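Local coordinates for five-membered-cyclitol-phosphate synthase (PDB 6K96), which binds nicotinamide-adenine-dinucleotide and a sodium ion, belongs to the myo-inositol-1-phosphate synthase family and assembles from four chains, at residues Leu188-Val193 with Gln234-Ala239; Arg195-Leu200 with Leu270-Leu275. One frame throughout, in Å; residues are numbered along the deposited sequence.

Helix 190-203 takes part in both contacts and is a worked example of one helix serving two kinds of packing. Its beginning faces the short helix 234-239 in contact 1, and its continuation lies on strand 265-275 in contact 2; the two centres are about 13 Å apart. Along the chain the segments alternate: 188-193, 195-200, 234-239, 270-275, so the contacts interlock instead of nesting. They also meet directly, with Ala239 O of contact 1 2.6 Å from Arg195 NH1 of contact 2. Both touch the second subunit, another copy of this protein, so that the helix ties together the short helix, the mixed sheet and a subunit interface.

Contact 1. Residues Leu188-Val193 with Gln234-Ala239; sequences LGTSVV and QSKINA
Ser191 and Lys236 carry most of this helix-to-helix contact. Their CA atoms are 6.3 Å apart, a close approach consistent with the small serine side chain facing the short helix. Ser191 OG touches the lysine near both its ends: it lies 3.9 Å from Lys236 CB and 3.9 Å from Lys236 NZ. The CB bond of Lys236 does not point directly at the other segment. It is the bend at the last torsion of the chain (chi4 -104°) that brings NZ to Thr190 CB and Ser191 OG, at the first turn of helix 190-203. None of these approaches is a hydrogen bond, and the serine serves here as a small packing surface beside the lysine chain.

Thr190 adds a smaller patch at the tip, where its CB is 4.0 Å from Lys236 NZ. One turn along the short helix, CB of Ala239 lies 4.5 Å from Ser191 CB, at the margin of the contact.

The polar ends are settled on a third element. Lys236 NZ is hydrogen-bonded to Gln213 OE1, and Thr190 OG1 pairs with Asn215 OD1, both partners being on strand 207-217. That lysine bond probably helps to hold the bend of the chain. Val192 and Val193, on other sides of the helix, pack on Leu200 and Leu197 of the second subunit.

Gly189 occupies the N-cap position, where the loop gives way to the helix, and the side chain of Thr190 is about 9 Å from the bound nicotinamide-adenine-dinucleotide. The whole is a case of a short helix beside the first turn of helix 190-203, its lysine reaching over to strand 207-217 of the mixed sheet, consistent with the alpha/beta domain of the myo-inositol-1-phosphate synthase family.

Contact 2. Residues Arg195-Leu200 with Leu270-Leu275; sequences RALLGL and LNIEGL
Leu197 and Leu198 meet Ile272 where a helix packs on one face of a mixed sheet, an alpha/beta packing unit. The local axes of helix 195-200 and strand 270-275 run almost parallel, 8° apart, with 10.2 Å between them, a spacing filled by branched aliphatic side chains.

Ile272 is the pivot, because its two branches go to different leucines. CG1 stands anti to the carbonyl carbon (chi1 -60°) and CG2 anti to the backbone N, which sends the CG1-CD1 arm to Leu197 and the methyl to Leu198. The CD1 end presses against the base of Leu197, 3.6 Å from Leu197 CB. The CG2 methyl meets Leu198 CD2 at 4.1 Å, and here the two side chains cross at a slant. Leu198 does not start out directly at the strand, yet its outer methyl swings back to it. Leu197 reaches obliquely back toward the start of the strand segment, where its CD1 meets Leu270 CD1 at 4.3 Å, methyl to methyl. Leu270 and Ile272, two residues apart, thus present their side chains to the same helix. The contact is wholly apolar and all four residues are buried.

Neighbours close it in. Leu197 and Leu270 both pack on Leu286 of strand 281-291, and Leu198 rests on Leu208 of strand 207-217. Elsewhere on the helix, Ala196 and Leu200 pack against Leu200 and Ala196 of the second subunit, so the helix sits between its own sheet and a partner chain.

On the face of the strand turned from the helix, Asn271 packs on Lys287 of the third subunit. Its ND2 bonds Asp285 OD1 and also donates to Glu273 OE2 at 3.1 Å, meeting that carboxylate on its anti side, 23° out of plane.

Contact 1. Residues Leu188-Val193 with Gln234-Ala239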
loop_
_atom_site.group_PDB
_atom_site.type_symbol
_atom_site.label_atom_id
_atom_site.label_comp_id
_atom_site.label_asym_id
_atom_site.label_seq_id
_atom_site.Cartn_x
_atom_site.Cartn_y
_atom_site.Cartn_z
ATOM N N LEU B 188 9.176 13.864 11.889
ATOM C CA LEU B 188 8.010 12.949 11.791
ATOM C C LEU B 188 8.497 11.512 11.745
ATOM O O LEU B 188 8.936 11.029 10.715
ATOM C CB LEU B 188 7.126 13.229 10.572
ATOM C CG LEU B 188 5.904 12.305 10.542
ATOM C CD1 LEU B 188 4.976 12.582 11.725
ATOM C CD2 LEU B 188 5.154 12.414 9.235
ATOM N N GLY B 189 8.346 10.834 12.854
ATOM C CA GLY B 189 8.984 9.524 12.993
ATOM C C GLY B 189 8.005 8.420 12.840
ATOM O O GLY B 189 6.840 8.634 13.159
ATOM N N THR B 190 8.517 7.270 12.421
ATOM C CA THR B 190 7.763 6.024 12.256
ATOM C C THR B 190 6.849 5.831 13.457
ATOM O O THR B 190 5.648 5.444 13.259
ATOM C CB THR B 190 8.778 4.896 12.096
ATOM O OG1 THR B 190 9.784 5.330 11.176
ATOM C CG2 THR B 190 8.109 3.628 11.637
ATOM N N SER B 191 7.428 6.018 14.661
ATOM C CA SER B 191 6.846 5.526 15.927
ATOM C C SER B 191 5.680 6.438 16.341
ATOM O O SER B 191 4.666 5.927 16.890
ATOM C CB SER B 191 7.932 5.334 16.999
ATOM O OG SER B 191 8.432 3.956 17.023
ATOM N N VAL B 192 5.777 7.745 16.100
ATOM C CA VAL B 192 4.633 8.642 16.398
ATOM C C VAL B 192 3.484 8.288 15.449
ATOM O O VAL B 192 2.362 8.266 15.928
ATOM C CB VAL B 192 5.022 10.130 16.342
ATOM C CG1 VAL B 192 5.329 10.615 14.911
ATOM C CG2 VAL B 192 3.911 10.967 16.953
ATOM N N VAL B 193 3.733 7.940 14.195
ATOM C CA VAL B 193 2.630 7.487 13.297
ATOM C C VAL B 193 2.057 6.183 13.824
ATOM O O VAL B 193 0.869 6.079 13.931
ATOM C CB VAL B 193 3.009 7.289 11.821
ATOM C CG1 VAL B 193 1.799 6.819 11.032
ATOM C CG2 VAL B 193 3.602 8.527 11.204
ATOM N N GLN B 234 14.020 -0.963 21.761
ATOM C CA GLN B 234 13.166 -1.091 22.977
ATOM C C GLN B 234 12.307 0.175 23.163
ATOM O O GLN B 234 11.114 0.057 23.529
ATOM C CB GLN B 234 14.074 -1.357 24.187
ATOM C CG GLN B 234 13.297 -1.603 25.465
ATOM C CD GLN B 234 12.301 -2.717 25.262
ATOM O OE1 GLN B 234 11.106 -2.474 25.025
ATOM N NE2 GLN B 234 12.814 -3.939 25.290
ATOM N N SER B 235 12.934 1.338 22.963
ATOM C CA SER B 235 12.323 2.692 22.874
ATOM C C SER B 235 11.084 2.658 21.963
ATOM O O SER B 235 10.061 3.275 22.327
ATOM C CB SER B 235 13.349 3.716 22.393
ATOM O OG SER B 235 14.326 3.969 23.407
ATOM N N LYS B 236 11.167 1.946 20.834
ATOM C CA LYS B 236 10.082 1.841 19.820
ATOM C C LYS B 236 8.862 1.109 20.411
ATOM O O LYS B 236 7.718 1.562 20.124
ATOM C CB LYS B 236 10.607 1.164 18.547
ATOM C CG LYS B 236 11.736 1.894 17.815
ATOM C CD LYS B 236 11.898 1.505 16.343
ATOM C CE LYS B 236 12.492 2.582 15.457
ATOM N NZ LYS B 236 11.452 3.231 14.611
ATOM N N ILE B 237 9.078 0.035 21.192
ATOM C CA ILE B 237 8.004 -0.933 21.594
ATOM C C ILE B 237 7.314 -0.407 22.869
ATOM O O ILE B 237 6.112 -0.759 23.103
ATOM C CB ILE B 237 8.516 -2.402 21.664
ATOM C CG1 ILE B 237 7.637 -3.300 22.552
ATOM C CG2 ILE B 237 9.992 -2.505 22.033
ATOM C CD1 ILE B 237 6.341 -3.769 21.888
ATOM N N ASN B 238 8.037 0.434 23.626
ATOM C CA ASN B 238 7.549 1.193 24.813
ATOM C C ASN B 238 6.529 2.259 24.366
ATOM O O ASN B 238 5.413 2.342 24.992
ATOM C CB ASN B 238 8.716 1.864 25.554
ATOM C CG ASN B 238 9.517 0.940 26.453
ATOM O OD1 ASN B 238 8.978 0.005 27.047
ATOM N ND2 ASN B 238 10.798 1.239 26.602
ATOM N N ALA B 239 6.938 3.038 23.345
ATOM C CA ALA B 239 6.151 4.054 22.590
ATOM C C ALA B 239 4.716 3.554 22.388
ATOM O O ALA B 239 3.765 4.336 22.627
ATOM C CB ALA B 239 6.795 4.390 21.255
#

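Contact 2. Residues Arg195-Leu200 with Leu270-Leu275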
loop_
_atom_site.group_PDB
_atom_site.type_symbol
_atom_site.label_atom_id
_atom_site.label_comp_id
_atom_site.label_asym_id
_atom_site.label_seq_id
_atom_site.Cartn_x
_atom_site.Cartn_y
_atom_site.Cartn_z
ATOM N N ARG B 195 2.042 4.861 16.723
ATOM C CA ARG B 195 1.495 5.082 18.082
ATOM C C ARG B 195 0.147 5.800 17.960
ATOM O O ARG B 195 -0.737 5.456 18.709
ATOM C CB ARG B 195 2.592 5.810 18.889
ATOM C CG ARG B 195 2.194 6.328 20.260
ATOM C CD ARG B 195 3.261 7.274 20.837
ATOM N NE ARG B 195 2.821 7.674 22.176
ATOM C CZ ARG B 195 3.422 7.368 23.340
ATOM N NH1 ARG B 195 4.571 6.710 23.371
ATOM N NH2 ARG B 195 2.876 7.757 24.486
ATOM N N ALA B 196 0.052 6.802 17.077
ATOM C CA ALA B 196 -1.166 7.601 16.866
ATOM C C ALA B 196 -2.280 6.664 16.390
ATOM O O ALA B 196 -3.432 6.815 16.876
ATOM C CB ALA B 196 -0.921 8.709 15.865
ATOM N N LEU B 197 -1.969 5.749 15.475
ATOM C CA LEU B 197 -2.978 4.852 14.876
ATOM C C LEU B 197 -3.423 3.874 15.935
ATOM O O LEU B 197 -4.627 3.578 15.987
ATOM C CB LEU B 197 -2.443 4.157 13.616
ATOM C CG LEU B 197 -2.319 5.096 12.414
ATOM C CD1 LEU B 197 -1.616 4.474 11.218
ATOM C CD2 LEU B 197 -3.676 5.629 12.020
ATOM N N LEU B 198 -2.490 3.361 16.740
ATOM C CA LEU B 198 -2.845 2.379 17.793
ATOM C C LEU B 198 -3.682 3.109 18.825
ATOM O O LEU B 198 -4.687 2.515 19.242
ATOM C CB LEU B 198 -1.599 1.708 18.362
ATOM C CG LEU B 198 -1.058 0.562 17.509
ATOM C CD1 LEU B 198 0.297 0.087 18.068
ATOM C CD2 LEU B 198 -2.033 -0.618 17.447
ATOM N N GLY B 199 -3.310 4.352 19.131
ATOM C CA GLY B 199 -4.075 5.293 19.985
ATOM C C GLY B 199 -5.551 5.354 19.597
ATOM O O GLY B 199 -6.383 5.186 20.489
ATOM N N LEU B 200 -5.834 5.587 18.303
ATOM C CA LEU B 200 -7.164 5.665 17.672
ATOM C C LEU B 200 -7.963 4.409 17.967
ATOM O O LEU B 200 -9.114 4.565 18.443
ATOM C CB LEU B 200 -7.024 5.770 16.155
ATOM C CG LEU B 200 -6.803 7.151 15.567
ATOM C CD1 LEU B 200 -7.173 7.120 14.065
ATOM C CD2 LEU B 200 -7.600 8.233 16.324
ATOM N N LEU B 270 3.712 -0.372 7.916
ATOM C CA LEU B 270 3.082 -0.883 9.141
ATOM C C LEU B 270 1.761 -1.546 8.787
ATOM O O LEU B 270 1.302 -1.407 7.639
ATOM C CB LEU B 270 3.086 0.179 10.243
ATOM C CG LEU B 270 2.181 1.370 10.087
ATOM C CD1 LEU B 270 0.761 0.937 10.433
ATOM C CD2 LEU B 270 2.656 2.544 10.961
ATOM N N ASN B 271 1.410 -2.486 9.651
ATOM C CA ASN B 271 0.175 -3.294 9.592
ATOM C C ASN B 271 -0.461 -3.222 10.970
ATOM O O ASN B 271 0.283 -3.356 11.956
ATOM C CB ASN B 271 0.420 -4.758 9.243
ATOM C CG ASN B 271 -0.893 -5.479 9.057
ATOM O OD1 ASN B 271 -1.287 -6.298 9.879
ATOM N ND2 ASN B 271 -1.630 -5.095 8.027
ATOM N N ILE B 272 -1.759 -2.953 11.012
ATOM C CA ILE B 272 -2.577 -3.032 12.249
ATOM C C ILE B 272 -3.814 -3.824 11.913
ATOM O O ILE B 272 -4.367 -3.563 10.896
ATOM C CB ILE B 272 -2.948 -1.663 12.832
ATOM C CG1 ILE B 272 -1.715 -0.841 13.194
ATOM C CG2 ILE B 272 -3.908 -1.870 13.995
ATOM C CD1 ILE B 272 -1.969 0.616 13.134
ATOM N N GLU B 273 -4.134 -4.803 12.746
ATOM C CA GLU B 273 -5.252 -5.740 12.550
ATOM C C GLU B 273 -6.098 -5.612 13.790
ATOM O O GLU B 273 -5.753 -6.199 14.785
ATOM C CB GLU B 273 -4.759 -7.178 12.346
ATOM C CG GLU B 273 -4.008 -7.386 11.039
ATOM C CD GLU B 273 -4.811 -7.128 9.747
ATOM O OE1 GLU B 273 -6.090 -7.259 9.742
ATOM O OE2 GLU B 273 -4.143 -6.782 8.716
ATOM N N GLY B 274 -7.179 -4.847 13.710
ATOM C CA GLY B 274 -8.116 -4.670 14.836
ATOM C C GLY B 274 -9.265 -5.627 14.738
ATOM O O GLY B 274 -9.444 -6.284 13.712
ATOM N N LEU B 275 -10.061 -5.679 15.775
ATOM C CA LEU B 275 -11.344 -6.416 15.730
ATOM C C LEU B 275 -12.387 -5.432 16.259
ATOM O O LEU B 275 -12.092 -4.663 17.226
ATOM C CB LEU B 275 -11.312 -7.723 16.535
ATOM C CG LEU B 275 -10.141 -8.677 16.240
ATOM C CD1 LEU B 275 -9.905 -9.670 17.384
ATOM C CD2 LEU B 275 -10.346 -9.429 14.921
#